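Long-range contacts in uncharacterized protein (Legionella longbeachae NSW150, PDB 4JZA), which probably acts as a phosphoinositide phosphatase that removes the 3-phosphate from phosphatidylinositol 3-phosphate, a host lipid signal, during infection: residues L59-F65 with I113-W117; K676-V682 with E754-Q758; L781-L785 with I797-T801; K185-T189 with Q318-E322. One frame throughout, in Å; residues are numbered along the deposited sequence.

Interaction 1: residues L59-F65 with I113-W117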
loop_
_atom_site.group_PDB
_atom_site.type_symbol
_atom_site.label_atom_id
_atom_site.label_comp_id
_atom_site.label_asym_id
_atom_site.label_seq_id
_atom_site.Cartn_x
_atom_site.Cartn_y
_atom_site.Cartn_z
ATOM N N LEU A 59 4.381 -8.221 10.168
ATOM C CA LEU A 59 3.828 -7.243 11.104
ATOM C C LEU A 59 4.199 -7.617 12.515
ATOM O O LEU A 59 4.651 -6.779 13.307
ATOM C CB LEU A 59 2.307 -7.182 10.923
ATOM C CG LEU A 59 1.527 -6.281 11.855
ATOM C CD1 LEU A 59 1.933 -4.824 11.770
ATOM C CD2 LEU A 59 0.045 -6.468 11.574
ATOM N N ILE A 60 4.021 -8.892 12.833
ATOM C CA ILE A 60 4.196 -9.337 14.204
ATOM C C ILE A 60 5.668 -9.380 14.595
ATOM O O ILE A 60 6.010 -9.101 15.748
ATOM C CB ILE A 60 3.448 -10.655 14.494
ATOM C CG1 ILE A 60 3.272 -10.839 16.001
ATOM C CG2 ILE A 60 4.143 -11.842 13.871
ATOM C CD1 ILE A 60 2.132 -11.777 16.371
ATOM N N ASP A 61 6.528 -9.702 13.639
ATOM C CA ASP A 61 7.962 -9.686 13.865
ATOM C C ASP A 61 8.506 -8.230 13.899
ATOM O O ASP A 61 9.492 -7.968 14.527
ATOM C CB ASP A 61 8.697 -10.523 12.786
ATOM C CG ASP A 61 8.386 -12.045 12.871
ATOM O OD1 ASP A 61 7.807 -12.491 13.882
ATOM O OD2 ASP A 61 8.697 -12.792 11.922
ATOM N N ALA A 62 7.870 -7.271 13.247
ATOM C CA ALA A 62 8.463 -5.924 13.099
ATOM C C ALA A 62 7.878 -4.911 14.048
ATOM O O ALA A 62 8.576 -4.019 14.489
ATOM C CB ALA A 62 8.260 -5.434 11.688
ATOM N N TYR A 63 6.584 -5.026 14.339
ATOM C CA TYR A 63 5.893 -3.974 15.049
ATOM C C TYR A 63 5.511 -4.439 16.479
ATOM O O TYR A 63 4.680 -5.335 16.652
ATOM C CB TYR A 63 4.716 -3.449 14.201
ATOM C CG TYR A 63 4.095 -2.142 14.666
ATOM C CD1 TYR A 63 4.883 -1.072 15.086
ATOM C CD2 TYR A 63 2.704 -1.962 14.673
ATOM C CE1 TYR A 63 4.318 0.117 15.541
ATOM C CE2 TYR A 63 2.116 -0.758 15.131
ATOM C CZ TYR A 63 2.936 0.274 15.562
ATOM O OH TYR A 63 2.436 1.479 16.011
ATOM N N PRO A 64 6.146 -3.824 17.514
ATOM C CA PRO A 64 5.769 -4.138 18.896
ATOM C C PRO A 64 4.337 -3.759 19.257
ATOM O O PRO A 64 3.890 -2.642 18.963
ATOM C CB PRO A 64 6.730 -3.271 19.729
ATOM C CG PRO A 64 7.045 -2.116 18.847
ATOM C CD PRO A 64 7.184 -2.767 17.493
ATOM N N PHE A 65 3.643 -4.681 19.916
ATOM C CA PHE A 65 2.367 -4.401 20.562
ATOM C C PHE A 65 2.618 -4.408 22.053
ATOM O O PHE A 65 3.289 -5.300 22.552
ATOM C CB PHE A 65 1.320 -5.440 20.189
ATOM C CG PHE A 65 1.707 -6.854 20.507
ATOM C CD1 PHE A 65 2.590 -7.554 19.696
ATOM C CD2 PHE A 65 1.137 -7.503 21.569
ATOM C CE1 PHE A 65 2.921 -8.869 19.974
ATOM C CE2 PHE A 65 1.450 -8.821 21.844
ATOM C CZ PHE A 65 2.346 -9.505 21.050
ATOM N N ILE A 113 -5.689 -8.251 14.246
ATOM C CA ILE A 113 -4.811 -7.092 14.371
ATOM C C ILE A 113 -5.434 -5.984 15.212
ATOM O O ILE A 113 -4.800 -5.458 16.103
ATOM C CB ILE A 113 -4.407 -6.567 12.996
ATOM C CG1 ILE A 113 -3.504 -7.594 12.313
ATOM C CG2 ILE A 113 -3.690 -5.226 13.093
ATOM C CD1 ILE A 113 -3.392 -7.381 10.822
ATOM N N ALA A 114 -6.692 -5.649 14.991
ATOM C CA ALA A 114 -7.287 -4.590 15.799
ATOM C C ALA A 114 -7.296 -4.952 17.286
ATOM O O ALA A 114 -7.086 -4.082 18.141
ATOM C CB ALA A 114 -8.685 -4.301 15.338
ATOM N N LEU A 115 -7.603 -6.218 17.581
ATOM C CA LEU A 115 -7.551 -6.797 18.930
ATOM C C LEU A 115 -6.150 -6.782 19.526
ATOM O O LEU A 115 -5.927 -6.134 20.537
ATOM C CB LEU A 115 -7.992 -8.245 18.916
ATOM C CG LEU A 115 -7.867 -8.960 20.278
ATOM C CD1 LEU A 115 -8.695 -8.232 21.329
ATOM C CD2 LEU A 115 -8.313 -10.404 20.180
ATOM N N ASN A 116 -5.207 -7.511 18.940
ATOM C CA ASN A 116 -3.878 -7.559 19.537
ATOM C C ASN A 116 -3.101 -6.205 19.563
ATOM O O ASN A 116 -2.298 -5.962 20.467
ATOM C CB ASN A 116 -3.023 -8.637 18.889
ATOM C CG ASN A 116 -1.668 -8.821 19.589
ATOM O OD1 ASN A 116 -0.599 -8.514 19.030
ATOM N ND2 ASN A 116 -1.710 -9.327 20.826
ATOM N N TRP A 117 -3.340 -5.314 18.626
ATOM C CA TRP A 117 -2.619 -4.033 18.620
ATOM C C TRP A 117 -3.464 -2.919 19.241
ATOM O O TRP A 117 -3.007 -1.789 19.368
ATOM C CB TRP A 117 -2.165 -3.645 17.190
ATOM C CG TRP A 117 -0.808 -4.220 16.823
ATOM C CD1 TRP A 117 0.409 -3.606 16.959
ATOM C CD2 TRP A 117 -0.544 -5.528 16.306
ATOM N NE1 TRP A 117 1.413 -4.465 16.560
ATOM C CE2 TRP A 117 0.850 -5.656 16.173
ATOM C CE3 TRP A 117 -1.348 -6.604 15.978
ATOM C CZ2 TRP A 117 1.450 -6.796 15.673
ATOM C CZ3 TRP A 117 -0.758 -7.745 15.516
ATOM C CH2 TRP A 117 0.641 -7.834 15.350
#
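An aromatic cluster of Y63, F65 and W117 joins the C-terminal ends of two helices, 41-62 and 95-116, with both faces of the W117 indole covered by the segment 59-65. CB of F65 sits over one face, 3.9 Å from the centroid of the five-membered ring, while CG of L59 approaches the opposite face off-centre, 4.3 Å from the centroid of the six-membered ring. The F65 ring turns its edge to the indole in a T-shaped pair, the planes 60° apart. Y63 lies nearly parallel to W117 but slid away, so that the two rings barely overlap. Both helices follow strand 31-35, an outermost strand of the mixed sheet, in the chain, which turns off helix 41-62 at Y63. There the carbonyl O of Y63 lies at the indole edge and takes a weak hydrogen bond from W117 NE1, 3.4 Å long. F65 CG lies between its backbone N and carbonyl carbon (chi1 57°), a rotation that brings the ring under N116 OD1, 3.2 Å from F65 CG, with the amide plane tilted 63° from the ring. L59 CD2 meets I113 CD1 at 3.6 Å, and I113 packs on A125 and L128 of helix 122-140.

Interaction 2: residues K676-V682 with E754-Q758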
loop_
_atom_site.group_PDB
_atom_site.type_symbol
_atom_site.label_atom_id
_atom_site.label_comp_id
_atom_site.label_asym_id
_atom_site.label_seq_id
_atom_site.Cartn_x
_atom_site.Cartn_y
_atom_site.Cartn_z
ATOM N N LYS A 676 -15.915 -12.018 21.263
ATOM C CA LYS A 676 -15.951 -13.418 20.924
ATOM C C LYS A 676 -14.596 -13.973 20.516
ATOM O O LYS A 676 -14.313 -15.147 20.759
ATOM C CB LYS A 676 -16.977 -13.640 19.819
ATOM C CG LYS A 676 -16.979 -15.050 19.215
ATOM C CD LYS A 676 -18.362 -15.473 18.715
ATOM C CE LYS A 676 -18.429 -16.968 18.430
ATOM N NZ LYS A 676 -19.754 -17.274 17.829
ATOM N N LEU A 677 -13.786 -13.144 19.875
ATOM C CA LEU A 677 -12.513 -13.563 19.299
ATOM C C LEU A 677 -11.471 -13.760 20.397
ATOM O O LEU A 677 -10.743 -14.773 20.415
ATOM C CB LEU A 677 -12.015 -12.528 18.241
ATOM C CG LEU A 677 -10.603 -12.743 17.648
ATOM C CD1 LEU A 677 -10.476 -14.004 16.776
ATOM C CD2 LEU A 677 -10.135 -11.519 16.894
ATOM N N LEU A 678 -11.401 -12.774 21.291
ATOM C CA LEU A 678 -10.551 -12.813 22.480
ATOM C C LEU A 678 -10.805 -14.062 23.307
ATOM O O LEU A 678 -9.868 -14.682 23.747
ATOM C CB LEU A 678 -10.797 -11.582 23.339
ATOM C CG LEU A 678 -10.000 -11.531 24.648
ATOM C CD1 LEU A 678 -8.526 -11.419 24.439
ATOM C CD2 LEU A 678 -10.424 -10.387 25.524
ATOM N N CYS A 679 -12.073 -14.408 23.509
ATOM C CA CYS A 679 -12.444 -15.607 24.209
ATOM C C CYS A 679 -12.044 -16.860 23.426
ATOM O O CYS A 679 -11.576 -17.818 24.005
ATOM C CB CYS A 679 -13.944 -15.662 24.472
ATOM S SG CYS A 679 -14.608 -14.352 25.548
ATOM N N ARG A 680 -12.271 -16.871 22.125
ATOM C CA ARG A 680 -11.937 -18.028 21.288
ATOM C C ARG A 680 -10.453 -18.353 21.396
ATOM O O ARG A 680 -10.090 -19.528 21.553
ATOM C CB ARG A 680 -12.285 -17.757 19.840
ATOM C CG ARG A 680 -11.625 -18.724 18.872
ATOM C CD ARG A 680 -12.241 -18.654 17.507
ATOM N NE ARG A 680 -13.561 -19.267 17.554
ATOM C CZ ARG A 680 -14.611 -18.818 16.878
ATOM N NH1 ARG A 680 -14.524 -17.711 16.134
ATOM N NH2 ARG A 680 -15.768 -19.446 16.994
ATOM N N LEU A 681 -9.636 -17.299 21.349
ATOM C CA LEU A 681 -8.199 -17.414 21.373
ATOM C C LEU A 681 -7.669 -17.667 22.766
ATOM O O LEU A 681 -6.650 -18.342 22.924
ATOM C CB LEU A 681 -7.551 -16.125 20.824
ATOM C CG LEU A 681 -7.689 -15.821 19.318
ATOM C CD1 LEU A 681 -6.916 -14.565 18.903
ATOM C CD2 LEU A 681 -7.244 -17.013 18.484
ATOM N N VAL A 682 -8.325 -17.108 23.796
ATOM C CA VAL A 682 -7.934 -17.402 25.168
ATOM C C VAL A 682 -8.160 -18.873 25.418
ATOM O O VAL A 682 -7.321 -19.533 25.985
ATOM C CB VAL A 682 -8.638 -16.506 26.148
ATOM C CG1 VAL A 682 -8.631 -17.074 27.556
ATOM C CG2 VAL A 682 -7.974 -15.151 26.147
ATOM N N GLU A 754 -14.540 -21.470 25.844
ATOM C CA GLU A 754 -14.727 -20.291 24.974
ATOM C C GLU A 754 -16.068 -19.648 25.328
ATOM O O GLU A 754 -16.168 -18.440 25.590
ATOM C CB GLU A 754 -14.695 -20.674 23.464
ATOM C CG GLU A 754 -15.013 -19.532 22.493
ATOM C CD GLU A 754 -15.019 -19.924 21.007
ATOM O OE1 GLU A 754 -15.771 -19.297 20.217
ATOM O OE2 GLU A 754 -14.270 -20.832 20.601
ATOM N N LYS A 755 -17.091 -20.486 25.329
ATOM C CA LYS A 755 -18.438 -20.004 25.492
ATOM C C LYS A 755 -18.696 -19.506 26.894
ATOM O O LYS A 755 -19.347 -18.508 27.069
ATOM C CB LYS A 755 -19.444 -21.089 25.106
ATOM C CG LYS A 755 -19.582 -21.271 23.596
ATOM C CD LYS A 755 -20.355 -22.541 23.324
ATOM C CE LYS A 755 -20.699 -22.694 21.861
ATOM N NZ LYS A 755 -21.993 -23.430 21.754
ATOM N N ILE A 756 -18.178 -20.210 27.887
ATOM C CA ILE A 756 -18.302 -19.791 29.244
ATOM C C ILE A 756 -17.624 -18.470 29.477
ATOM O O ILE A 756 -18.116 -17.648 30.235
ATOM C CB ILE A 756 -17.703 -20.831 30.164
ATOM C CG1 ILE A 756 -18.652 -22.054 30.207
ATOM C CG2 ILE A 756 -17.497 -20.267 31.573
ATOM C CD1 ILE A 756 -18.055 -23.281 30.883
ATOM N N LEU A 757 -16.483 -18.261 28.844
ATOM C CA LEU A 757 -15.809 -16.993 28.934
ATOM C C LEU A 757 -16.528 -15.831 28.227
ATOM O O LEU A 757 -16.418 -14.700 28.663
ATOM C CB LEU A 757 -14.426 -17.127 28.361
ATOM C CG LEU A 757 -13.359 -17.917 29.090
ATOM C CD1 LEU A 757 -12.217 -18.183 28.117
ATOM C CD2 LEU A 757 -12.828 -17.133 30.272
ATOM N N GLN A 758 -17.228 -16.102 27.129
ATOM C CA GLN A 758 -18.176 -15.140 26.554
ATOM C C GLN A 758 -19.209 -14.637 27.614
ATOM O O GLN A 758 -19.446 -13.424 27.764
ATOM C CB GLN A 758 -18.955 -15.755 25.385
ATOM C CG GLN A 758 -18.392 -15.440 24.008
ATOM C CD GLN A 758 -18.729 -16.500 22.948
ATOM O OE1 GLN A 758 -19.548 -17.398 23.144
ATOM N NE2 GLN A 758 -18.093 -16.384 21.822
#
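C679 lays its SG against the backbone of helix 748-761, 3.5 Å from Q758 N and 3.6 Å from L757 C, at the middle of a helix pair in the C-terminal helical region. The helices run roughly antiparallel, at 140° between the short segments, and their axes approach to 8.4 Å. Such a small side chain at the crossing suits the close approach; CA of R680 and CA of E754 are only 5.1 Å apart. L757 continues the apolar side of the contact, its CD1 meeting V682 CG1 at 3.8 Å, the two side chains crossing at about a right angle. Toward the other side the contact turns polar. The Q758 amide reaches the aliphatic part of K676, its NE2 beside CG and CD. E754 swings its CG anti to its own N (chi1 174°) and extends alongside R680, both side chains pointing the same way, so that its carboxylate also lies against R680 CA and CB. Their flat groups stand nearly perpendicular, at 86°. The bond from R680 NE to E754 OE2 is long and weak. The salt bridge closes between R680 NH2 and E754 OE1, 3.2 Å apart.

Interaction 3: residues L781-L785 with I797-T801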
loop_
_atom_site.group_PDB
_atom_site.type_symbol
_atom_site.label_atom_id
_atom_site.label_comp_id
_atom_site.label_asym_id
_atom_site.label_seq_id
_atom_site.Cartn_x
_atom_site.Cartn_y
_atom_site.Cartn_z
ATOM N N LEU A 781 -12.251 -16.679 36.066
ATOM C CA LEU A 781 -12.436 -16.812 34.647
ATOM C C LEU A 781 -12.113 -15.489 33.980
ATOM O O LEU A 781 -11.449 -15.460 32.955
ATOM C CB LEU A 781 -13.840 -17.257 34.320
ATOM C CG LEU A 781 -13.963 -18.771 34.510
ATOM C CD1 LEU A 781 -15.409 -19.229 34.509
ATOM C CD2 LEU A 781 -13.219 -19.521 33.432
ATOM N N ARG A 782 -12.543 -14.372 34.544
ATOM C CA ARG A 782 -12.259 -13.124 33.869
ATOM C C ARG A 782 -10.768 -12.850 33.891
ATOM O O ARG A 782 -10.210 -12.206 32.990
ATOM C CB ARG A 782 -13.076 -11.987 34.456
ATOM C CG ARG A 782 -12.840 -10.585 33.894
ATOM C CD ARG A 782 -13.486 -9.523 34.829
ATOM N NE ARG A 782 -14.845 -9.316 34.369
ATOM C CZ ARG A 782 -15.970 -9.482 35.057
ATOM N NH1 ARG A 782 -16.033 -9.762 36.384
ATOM N NH2 ARG A 782 -17.078 -9.293 34.393
ATOM N N SER A 783 -10.078 -13.386 34.874
ATOM C CA SER A 783 -8.615 -13.173 34.940
ATOM C C SER A 783 -7.855 -13.747 33.728
ATOM O O SER A 783 -6.739 -13.335 33.480
ATOM C CB SER A 783 -8.017 -13.666 36.261
ATOM O OG SER A 783 -7.534 -15.005 36.203
ATOM N N PHE A 784 -8.462 -14.664 32.979
ATOM C CA PHE A 784 -7.867 -15.190 31.732
ATOM C C PHE A 784 -8.038 -14.298 30.501
ATOM O O PHE A 784 -7.392 -14.542 29.493
ATOM C CB PHE A 784 -8.466 -16.545 31.350
ATOM C CG PHE A 784 -8.167 -17.632 32.305
ATOM C CD1 PHE A 784 -6.912 -18.178 32.372
ATOM C CD2 PHE A 784 -9.147 -18.134 33.096
ATOM C CE1 PHE A 784 -6.633 -19.214 33.240
ATOM C CE2 PHE A 784 -8.884 -19.164 33.979
ATOM C CZ PHE A 784 -7.621 -19.708 34.046
ATOM N N LEU A 785 -8.911 -13.299 30.605
ATOM C CA LEU A 785 -9.221 -12.361 29.549
ATOM C C LEU A 785 -8.429 -11.091 29.685
ATOM O O LEU A 785 -8.426 -10.322 28.753
ATOM C CB LEU A 785 -10.698 -11.976 29.589
ATOM C CG LEU A 785 -11.685 -13.126 29.405
ATOM C CD1 LEU A 785 -13.127 -12.620 29.374
ATOM C CD2 LEU A 785 -11.402 -13.966 28.160
ATOM N N ILE A 797 -2.397 -19.787 36.813
ATOM C CA ILE A 797 -3.736 -19.299 37.169
ATOM C C ILE A 797 -4.724 -20.440 37.198
ATOM O O ILE A 797 -5.619 -20.459 38.037
ATOM C CB ILE A 797 -4.281 -18.253 36.217
ATOM C CG1 ILE A 797 -3.379 -17.019 36.183
ATOM C CG2 ILE A 797 -5.664 -17.806 36.677
ATOM C CD1 ILE A 797 -3.815 -15.943 35.187
ATOM N N VAL A 798 -4.595 -21.375 36.276
ATOM C CA VAL A 798 -5.424 -22.566 36.322
ATOM C C VAL A 798 -5.240 -23.261 37.686
ATOM O O VAL A 798 -6.228 -23.559 38.376
ATOM C CB VAL A 798 -5.091 -23.525 35.174
ATOM C CG1 VAL A 798 -5.757 -24.886 35.357
ATOM C CG2 VAL A 798 -5.531 -22.925 33.877
ATOM N N SER A 799 -3.991 -23.516 38.051
ATOM C CA SER A 799 -3.648 -24.147 39.332
ATOM C C SER A 799 -4.409 -23.500 40.504
ATOM O O SER A 799 -5.119 -24.166 41.262
ATOM C CB SER A 799 -2.144 -24.022 39.594
ATOM O OG SER A 799 -1.664 -25.163 40.271
ATOM N N THR A 800 -4.279 -22.186 40.616
ATOM C CA THR A 800 -4.879 -21.442 41.706
ATOM C C THR A 800 -6.406 -21.463 41.679
ATOM O O THR A 800 -7.089 -21.594 42.702
ATOM C CB THR A 800 -4.455 -19.986 41.572
ATOM O OG1 THR A 800 -3.045 -19.919 41.475
ATOM C CG2 THR A 800 -4.904 -19.134 42.750
ATOM N N THR A 801 -6.937 -21.300 40.488
ATOM C CA THR A 801 -8.368 -21.301 40.292
ATOM C C THR A 801 -8.938 -22.679 40.650
ATOM O O THR A 801 -9.945 -22.742 41.351
ATOM C CB THR A 801 -8.708 -20.973 38.829
ATOM O OG1 THR A 801 -8.206 -19.673 38.475
ATOM C CG2 THR A 801 -10.213 -21.054 38.612
#
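F784 and I797 supply most of the apolar contact between the segment 781-785, at the C-terminal side of helix 772-782, and helix 794-817. The two side chains slide past each other in opposite directions, and F784 CZ comes to 3.8 Å from I797 CG2. V798 crosses the phenyl group at about a right angle, bringing its CG2 to 3.8 Å from the same F784 CZ, so the far end of the ring lodges between two branched side chains on successive residues of the helix. With CG anti to its carbonyl carbon (chi1 -65°), F784 is carried across to them although its CB does not point straight at the helix. F784 and F794 form an edge-to-face pair, and V682, L686 and L694 of helix 676-702 pack on F784.

Polar groups at this interface find their hydrogen bonds within their own segment or just before it. S783 OG touches I797 CG2 at 3.4 Å, yet its hydrogen bond goes to the carbonyl of R780. On the other side, T801 OG1 donates to I797 O at 2.7 Å, from above the carbonyl plane, while T801 N donates to the same oxygen from the opposite face, 2.9 Å away. Two bonds thus grip that carbonyl, and the threonine hydroxyl is satisfied by the preceding turn.

No hydrogen bond joins the segments. An aromatic side chain from this segment wedged among the aliphatic side chains of neighbouring helices is consistent with an apolar core between helices of the region matching the phosphoinositide phosphatase C-terminal family.

Interaction 4: residues K185-T189 with Q318-E322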
loop_
_atom_site.group_PDB
_atom_site.type_symbol
_atom_site.label_atom_id
_atom_site.label_comp_id
_atom_site.label_asym_id
_atom_site.label_seq_id
_atom_site.Cartn_x
_atom_site.Cartn_y
_atom_site.Cartn_z
ATOM N N LYS A 185 20.436 3.573 15.336
ATOM C CA LYS A 185 19.500 2.610 15.911
ATOM C C LYS A 185 18.034 3.009 15.726
ATOM O O LYS A 185 17.263 2.891 16.663
ATOM C CB LYS A 185 19.768 2.420 17.404
ATOM C CG LYS A 185 21.226 2.561 17.767
ATOM C CD LYS A 185 21.873 1.265 18.169
ATOM C CE LYS A 185 23.359 1.514 18.390
ATOM N NZ LYS A 185 23.833 0.930 19.669
ATOM N N TYR A 186 17.654 3.493 14.542
ATOM C CA TYR A 186 16.250 3.558 14.191
ATOM C C TYR A 186 15.446 4.431 15.142
ATOM O O TYR A 186 14.397 3.997 15.638
ATOM C CB TYR A 186 15.655 2.134 14.193
ATOM C CG TYR A 186 16.529 1.139 13.474
ATOM C CD1 TYR A 186 16.607 1.141 12.092
ATOM C CD2 TYR A 186 17.319 0.226 14.165
ATOM C CE1 TYR A 186 17.412 0.242 11.410
ATOM C CE2 TYR A 186 18.139 -0.675 13.487
ATOM C CZ TYR A 186 18.172 -0.667 12.092
ATOM O OH TYR A 186 18.996 -1.517 11.354
ATOM N N PRO A 187 15.912 5.667 15.400
ATOM C CA PRO A 187 15.078 6.521 16.239
ATOM C C PRO A 187 13.725 6.786 15.569
ATOM O O PRO A 187 13.628 6.841 14.347
ATOM C CB PRO A 187 15.885 7.800 16.353
ATOM C CG PRO A 187 16.613 7.873 15.080
ATOM C CD PRO A 187 16.958 6.446 14.722
ATOM N N LYS A 188 12.699 6.892 16.391
ATOM C CA LYS A 188 11.352 7.092 15.940
ATOM C C LYS A 188 10.935 8.517 16.101
ATOM O O LYS A 188 11.493 9.265 16.890
ATOM C CB LYS A 188 10.426 6.250 16.775
ATOM C CG LYS A 188 10.770 4.769 16.774
ATOM C CD LYS A 188 10.896 4.235 15.353
ATOM C CE LYS A 188 11.019 2.729 15.380
ATOM N NZ LYS A 188 12.322 2.310 15.967
ATOM N N THR A 189 9.925 8.915 15.356
ATOM C CA THR A 189 9.566 10.312 15.391
ATOM C C THR A 189 8.888 10.580 16.722
ATOM O O THR A 189 8.018 9.836 17.109
ATOM C CB THR A 189 8.707 10.706 14.207
ATOM O OG1 THR A 189 9.432 10.398 12.993
ATOM C CG2 THR A 189 8.401 12.204 14.316
ATOM N N GLN A 318 8.239 3.209 10.315
ATOM C CA GLN A 318 9.637 3.283 10.770
ATOM C C GLN A 318 10.076 1.935 11.310
ATOM O O GLN A 318 11.166 1.462 10.966
ATOM C CB GLN A 318 9.848 4.402 11.760
ATOM C CG GLN A 318 9.365 5.747 11.227
ATOM C CD GLN A 318 9.747 6.947 12.086
ATOM O OE1 GLN A 318 9.341 7.105 13.233
ATOM N NE2 GLN A 318 10.513 7.806 11.514
ATOM N N PHE A 319 9.201 1.281 12.064
ATOM C CA PHE A 319 9.496 -0.061 12.532
ATOM C C PHE A 319 9.570 -1.015 11.371
ATOM O O PHE A 319 10.394 -1.904 11.385
ATOM C CB PHE A 319 8.466 -0.586 13.528
ATOM C CG PHE A 319 8.660 -0.100 14.941
ATOM C CD1 PHE A 319 9.683 -0.604 15.730
ATOM C CD2 PHE A 319 7.783 0.812 15.497
ATOM C CE1 PHE A 319 9.840 -0.207 17.040
ATOM C CE2 PHE A 319 7.934 1.222 16.812
ATOM C CZ PHE A 319 8.957 0.699 17.589
ATOM N N PHE A 320 8.727 -0.837 10.359
ATOM C CA PHE A 320 8.788 -1.705 9.183
ATOM C C PHE A 320 10.114 -1.463 8.474
ATOM O O PHE A 320 10.816 -2.416 8.088
ATOM C CB PHE A 320 7.641 -1.435 8.203
ATOM C CG PHE A 320 6.257 -1.779 8.712
ATOM C CD1 PHE A 320 6.057 -2.553 9.811
ATOM C CD2 PHE A 320 5.147 -1.326 8.026
ATOM C CE1 PHE A 320 4.775 -2.847 10.231
ATOM C CE2 PHE A 320 3.873 -1.611 8.425
ATOM C CZ PHE A 320 3.676 -2.368 9.535
ATOM N N LEU A 321 10.484 -0.200 8.300
ATOM C CA LEU A 321 11.753 0.085 7.626
ATOM C C LEU A 321 12.898 -0.563 8.386
ATOM O O LEU A 321 13.737 -1.252 7.799
ATOM C CB LEU A 321 11.990 1.600 7.487
ATOM C CG LEU A 321 13.227 2.082 6.734
ATOM C CD1 LEU A 321 13.269 1.487 5.354
ATOM C CD2 LEU A 321 13.182 3.616 6.641
ATOM N N GLU A 322 12.897 -0.309 9.698
ATOM C CA GLU A 322 13.864 -0.867 10.612
ATOM C C GLU A 322 13.980 -2.379 10.420
ATOM O O GLU A 322 15.070 -2.913 10.349
ATOM C CB GLU A 322 13.489 -0.537 12.062
ATOM C CG GLU A 322 14.207 -1.361 13.141
ATOM C CD GLU A 322 13.740 -1.049 14.562
ATOM O OE1 GLU A 322 14.163 -1.736 15.509
ATOM O OE2 GLU A 322 12.942 -0.112 14.752
#
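Y186 and E322 lie with ring and carboxylate stacked, their planes only 5° apart. E322 CG sits over one face of the tyrosine, 3.5 Å from the ring centroid, and because the glutamate is extended with CG anti to its N (chi1 165°), its carboxylate runs on past Y186 CB toward K188. K188 meets both E322 and F319 at about a right angle. Bent at chi2 and chi4, the lysine puts CE over the centre of the F319 ring, 3.4 Å from the centroid, while NZ lies over the same face in a cation-pi contact. The ammonium meets E322 OE2 on its syn side, 25° out of the carboxylate plane, in a 2.8 Å salt bridge, and K188 NZ also reaches Y186 O at 2.7 Å in the carbonyl plane. E322 OE1 turns to K326, so the carboxylate is shared by two lysines and would probably stay ionised.

Q318 slides past K188 in the opposite direction, its CB 3.7 Å from K188 CD, and crosses T189 at about a right angle. Its OE1 accepts from T189 N at 2.9 Å on a lone pair; its NE2 gives a weak bond to T189 OG1, whose hydroxyl is also bonded to W311 O. Three side chains of helix 315-325, Q318, F319 and E322, within about one turn, thus pin the loop between helix 172-183, closed by a Schellman motif, and helix 191-194.

Overall arrangement
Interactions 1 and 4 adjoin through F319, which packs on Y63 and P64 while carrying K188 on its ring, and through F320 against L59; helix 315-325 is thus common ground between them. Interaction 1 also touches interaction 2, where L115 meets L677 and L678, joining helix 95-116 to helix 676-702. Interactions 2 and 3 share the C-terminal helical region, V682 and L757 lying against the backbone of 781-785. Interaction 3 is the buried one, mainly apolar and without a hydrogen bond between its segments; the other three are partly buried. Aromatic and CH-pi contacts round one indole dominate interaction 1, interaction 2 pairs an apolar side with a salt bridge, and interaction 4, fixing a loop, relies most on charge and hydrogen bonds.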